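Local coordinates for protein uronate isomerase (Caulobacter crescentus, PDB 2Q01) that interconverts D-glucuronate and D-fructuronate, and likewise D-galacturonate and D-tagaturonate, as an isomerase of the metallo-dependent hydrolase superfamily, at residues I203-E208 and E285-Q290. Numbering follows the deposited sequence.
Sequences IDFEDE and ELFRAQ
OD2 of D204 is gripped by two donors: NH2 of R288 at 2.7 Å and the backbone N of E206 at 3.0 Å. Both donors stand well above the carboxylate plane, and the second bond closes an Asx turn. With CG anti to its backbone N, the aspartate lies alongside R288, pointing the same way, its carboxylate turned 74° from the guanidinium. E206 meets that group differently: its OE1 offers the anti lone pair to NH2 of R288 at 3.0 Å in a nearly straight bond (174°), the two planes almost coplanar. Within helix 281-302, NH1 of R288 reaches OE1 of E285 at 2.9 Å, again along the anti lone pair; T256 also bonds that oxygen. Three carboxylates thus fix the rotation of one guanidinium, whose chain bends at chi3 to reach them. Beside the salt bridges, F205 turns its edge toward the face of F287 in an offset edge-to-face pair (centroids 5.5 Å apart, planes at 63°), while the carbonyl O of I203 lies at the F287 ring edge, 3.3 Å from CD2. F214 of helix 210-221 and L274 of helix 264-276 also pack on F205. An alanine in place of R288 would remove the cation shared by the three acids, and would probably leave their charges less well compensated and the loop less firmly held to the helix. If all three acids are ionised, the cluster would carry surplus negative charge, favouring protonated R288 but perhaps raising the acids' pKa, an effect offset by the cation and N-H donors.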
ATOM      1  N   ILE B 203     -12.405   6.500  29.678  1.00 42.19           N
ATOM      2  CA  ILE B 203     -11.818   5.184  29.415  1.00 38.85           C
ATOM      3  C   ILE B 203     -10.294   5.287  29.300  1.00 39.97           C
ATOM      4  O   ILE B 203      -9.571   4.433  29.816  1.00 37.30           O
ATOM      5  CB  ILE B 203     -12.450   4.511  28.162  1.00 34.25           C
ATOM      6  CG1 ILE B 203     -13.928   4.192  28.439  1.00 31.93           C
ATOM      7  CG2 ILE B 203     -11.658   3.259  27.742  1.00 26.50           C
ATOM      8  CD1 ILE B 203     -14.607   3.282  27.432  1.00 35.63           C
ATOM      9  N   ASP B 204      -9.814   6.344  28.644  1.00 42.03           N
ATOM     10  CA  ASP B 204      -8.377   6.580  28.528  1.00 45.01           C
ATOM     11  C   ASP B 204      -7.862   7.310  29.759  1.00 49.27           C
ATOM     12  O   ASP B 204      -8.160   8.489  29.956  1.00 51.97           O
ATOM     13  CB  ASP B 204      -8.053   7.374  27.259  1.00 48.89           C
ATOM     14  CG  ASP B 204      -6.577   7.309  26.875  1.00 54.24           C
ATOM     15  OD1 ASP B 204      -6.211   7.882  25.825  1.00 61.00           O
ATOM     16  OD2 ASP B 204      -5.778   6.690  27.610  1.00 54.05           O
ATOM     17  N   PHE B 205      -7.092   6.600  30.583  1.00 46.91           N
ATOM     18  CA  PHE B 205      -6.443   7.191  31.757  1.00 44.39           C
ATOM     19  C   PHE B 205      -5.210   8.044  31.396  1.00 50.64           C
ATOM     20  O   PHE B 205      -4.739   8.837  32.214  1.00 51.60           O
ATOM     21  CB  PHE B 205      -6.069   6.109  32.775  1.00 46.58           C
ATOM     22  CG  PHE B 205      -7.210   5.677  33.665  1.00 37.71           C
ATOM     23  CD1 PHE B 205      -7.991   4.579  33.333  1.00 39.42           C
ATOM     24  CD2 PHE B 205      -7.486   6.357  34.845  1.00 38.54           C
ATOM     25  CE1 PHE B 205      -9.041   4.163  34.157  1.00 36.17           C
ATOM     26  CE2 PHE B 205      -8.537   5.954  35.673  1.00 40.13           C
ATOM     27  CZ  PHE B 205      -9.311   4.847  35.328  1.00 26.65           C
ATOM     28  N   GLU B 206      -4.696   7.881  30.177  1.00 49.90           N
ATOM     29  CA  GLU B 206      -3.593   8.706  29.673  1.00 48.79           C
ATOM     30  C   GLU B 206      -4.078  10.027  29.068  1.00 53.63           C
ATOM     31  O   GLU B 206      -3.265  10.876  28.691  1.00 54.20           O
ATOM     32  CB  GLU B 206      -2.754   7.936  28.649  1.00 46.51           C
ATOM     33  CG  GLU B 206      -1.799   6.916  29.257  1.00 46.64           C
ATOM     34  CD  GLU B 206      -1.080   6.089  28.207  1.00 67.35           C
ATOM     35  OE1 GLU B 206      -1.759   5.353  27.449  1.00 55.38           O
ATOM     36  OE2 GLU B 206       0.167   6.171  28.146  1.00 74.83           O
ATOM     37  N   ASP B 207      -5.397  10.182  28.958  1.00 53.99           N
ATOM     38  CA  ASP B 207      -6.009  11.430  28.516  1.00 55.61           C
ATOM     39  C   ASP B 207      -5.846  12.432  29.649  1.00 57.90           C
ATOM     40  O   ASP B 207      -6.124  12.108  30.804  1.00 60.05           O
ATOM     41  CB  ASP B 207      -7.492  11.205  28.209  1.00 64.22           C
ATOM     42  CG  ASP B 207      -8.041  12.172  27.172  1.00 66.40           C
ATOM     43  OD1 ASP B 207      -7.719  13.376  27.231  1.00 71.32           O
ATOM     44  OD2 ASP B 207      -8.815  11.718  26.300  1.00 65.81           O
ATOM     45  N   GLU B 208      -5.383  13.637  29.325  1.00 61.00           N
ATOM     46  CA  GLU B 208      -5.093  14.647  30.350  1.00 67.23           C
ATOM     47  C   GLU B 208      -6.349  15.222  31.003  1.00 66.13           C
ATOM     48  O   GLU B 208      -6.318  15.639  32.161  1.00 77.38           O
ATOM     49  CB  GLU B 208      -4.179  15.765  29.809  1.00 72.69           C
ATOM     50  CG  GLU B 208      -4.828  16.784  28.859  1.00 77.18           C
ATOM     51  CD  GLU B 208      -4.977  16.284  27.425  1.00 90.63           C
ATOM     52  OE1 GLU B 208      -4.337  15.275  27.055  1.00 85.62           O
ATOM     53  OE2 GLU B 208      -5.743  16.909  26.658  1.00 92.92           O
ATOM     54  N   GLU B 285      -3.434   0.843  28.146  1.00 40.78           N
ATOM     55  CA  GLU B 285      -3.734   0.083  26.932  1.00 36.51           C
ATOM     56  C   GLU B 285      -4.664  -1.085  27.198  1.00 42.92           C
ATOM     57  O   GLU B 285      -5.601  -1.316  26.435  1.00 54.50           O
ATOM     58  CB  GLU B 285      -2.452  -0.479  26.318  1.00 38.45           C
ATOM     59  CG  GLU B 285      -2.085   0.076  24.954  1.00 69.46           C
ATOM     60  CD  GLU B 285      -3.113  -0.254  23.880  1.00 78.80           C
ATOM     61  OE1 GLU B 285      -3.891   0.653  23.518  1.00 73.03           O
ATOM     62  OE2 GLU B 285      -3.144  -1.413  23.403  1.00 69.94           O
ATOM     63  N   LEU B 286      -4.383  -1.820  28.272  1.00 35.33           N
ATOM     64  CA  LEU B 286      -5.146  -3.006  28.641  1.00 32.42           C
ATOM     65  C   LEU B 286      -6.575  -2.640  29.022  1.00 31.20           C
ATOM     66  O   LEU B 286      -7.505  -3.360  28.676  1.00 41.52           O
ATOM     67  CB  LEU B 286      -4.474  -3.739  29.810  1.00 32.14           C
ATOM     68  CG  LEU B 286      -4.402  -5.277  29.831  1.00 31.11           C
ATOM     69  CD1 LEU B 286      -4.118  -5.777  31.238  1.00 38.14           C
ATOM     70  CD2 LEU B 286      -5.634  -5.987  29.280  1.00 31.55           C
ATOM     71  N   PHE B 287      -6.745  -1.523  29.727  1.00 39.84           N
ATOM     72  CA  PHE B 287      -8.072  -1.083  30.143  1.00 33.75           C
ATOM     73  C   PHE B 287      -8.895  -0.610  28.957  1.00 35.89           C
ATOM     74  O   PHE B 287     -10.059  -0.970  28.848  1.00 39.69           O
ATOM     75  CB  PHE B 287      -7.996  -0.006  31.221  1.00 31.98           C
ATOM     76  CG  PHE B 287      -9.336   0.370  31.805  1.00 37.31           C
ATOM     77  CD1 PHE B 287     -10.025  -0.515  32.637  1.00 22.64           C
ATOM     78  CD2 PHE B 287      -9.904   1.615  31.530  1.00 24.98           C
ATOM     79  CE1 PHE B 287     -11.261  -0.164  33.183  1.00 36.80           C
ATOM     80  CE2 PHE B 287     -11.133   1.974  32.065  1.00 22.84           C
ATOM     81  CZ  PHE B 287     -11.815   1.085  32.897  1.00 38.68           C
ATOM     82  N   ARG B 288      -8.281   0.169  28.065  1.00 37.71           N
ATOM     83  CA  ARG B 288      -8.920   0.580  26.808  1.00 32.34           C
ATOM     84  C   ARG B 288      -9.322  -0.623  25.941  1.00 36.97           C
ATOM     85  O   ARG B 288     -10.400  -0.636  25.350  1.00 45.91           O
ATOM     86  CB  ARG B 288      -8.000   1.508  26.023  1.00 27.68           C
ATOM     87  CG  ARG B 288      -7.896   2.907  26.597  1.00 31.90           C
ATOM     88  CD  ARG B 288      -7.157   3.841  25.654  1.00 38.07           C
ATOM     89  NE  ARG B 288      -5.900   3.272  25.170  1.00 20.67           N
ATOM     90  CZ  ARG B 288      -4.691   3.592  25.626  1.00 31.42           C
ATOM     91  NH1 ARG B 288      -3.612   3.020  25.104  1.00 17.94           N
ATOM     92  NH2 ARG B 288      -4.548   4.487  26.591  1.00 17.25           N
ATOM     93  N   ALA B 289      -8.449  -1.626  25.892  1.00 35.68           N
ATOM     94  CA  ALA B 289      -8.742  -2.919  25.283  1.00 25.91           C
ATOM     95  C   ALA B 289      -9.899  -3.663  25.961  1.00 28.24           C
ATOM     96  O   ALA B 289     -10.792  -4.165  25.285  1.00 34.79           O
ATOM     97  CB  ALA B 289      -7.484  -3.792  25.270  1.00 20.06           C
ATOM     98  N   GLN B 290      -9.877  -3.737  27.291  1.00 33.80           N
ATOM     99  CA  GLN B 290     -10.930  -4.430  28.038  1.00 32.00           C
ATOM    100  C   GLN B 290     -12.273  -3.730  27.898  1.00 21.94           C
ATOM    101  O   GLN B 290     -13.307  -4.381  27.782  1.00 27.03           O
ATOM    102  CB  GLN B 290     -10.558  -4.583  29.520  1.00 30.59           C
ATOM    103  CG  GLN B 290     -11.652  -5.226  30.392  1.00 24.12           C
ATOM    104  CD  GLN B 290     -12.093  -6.589  29.880  1.00 41.97           C
ATOM    105  OE1 GLN B 290     -11.277  -7.388  29.417  1.00 47.35           O
ATOM    106  NE2 GLN B 290     -13.389  -6.861  29.968  1.00 38.09           N
TER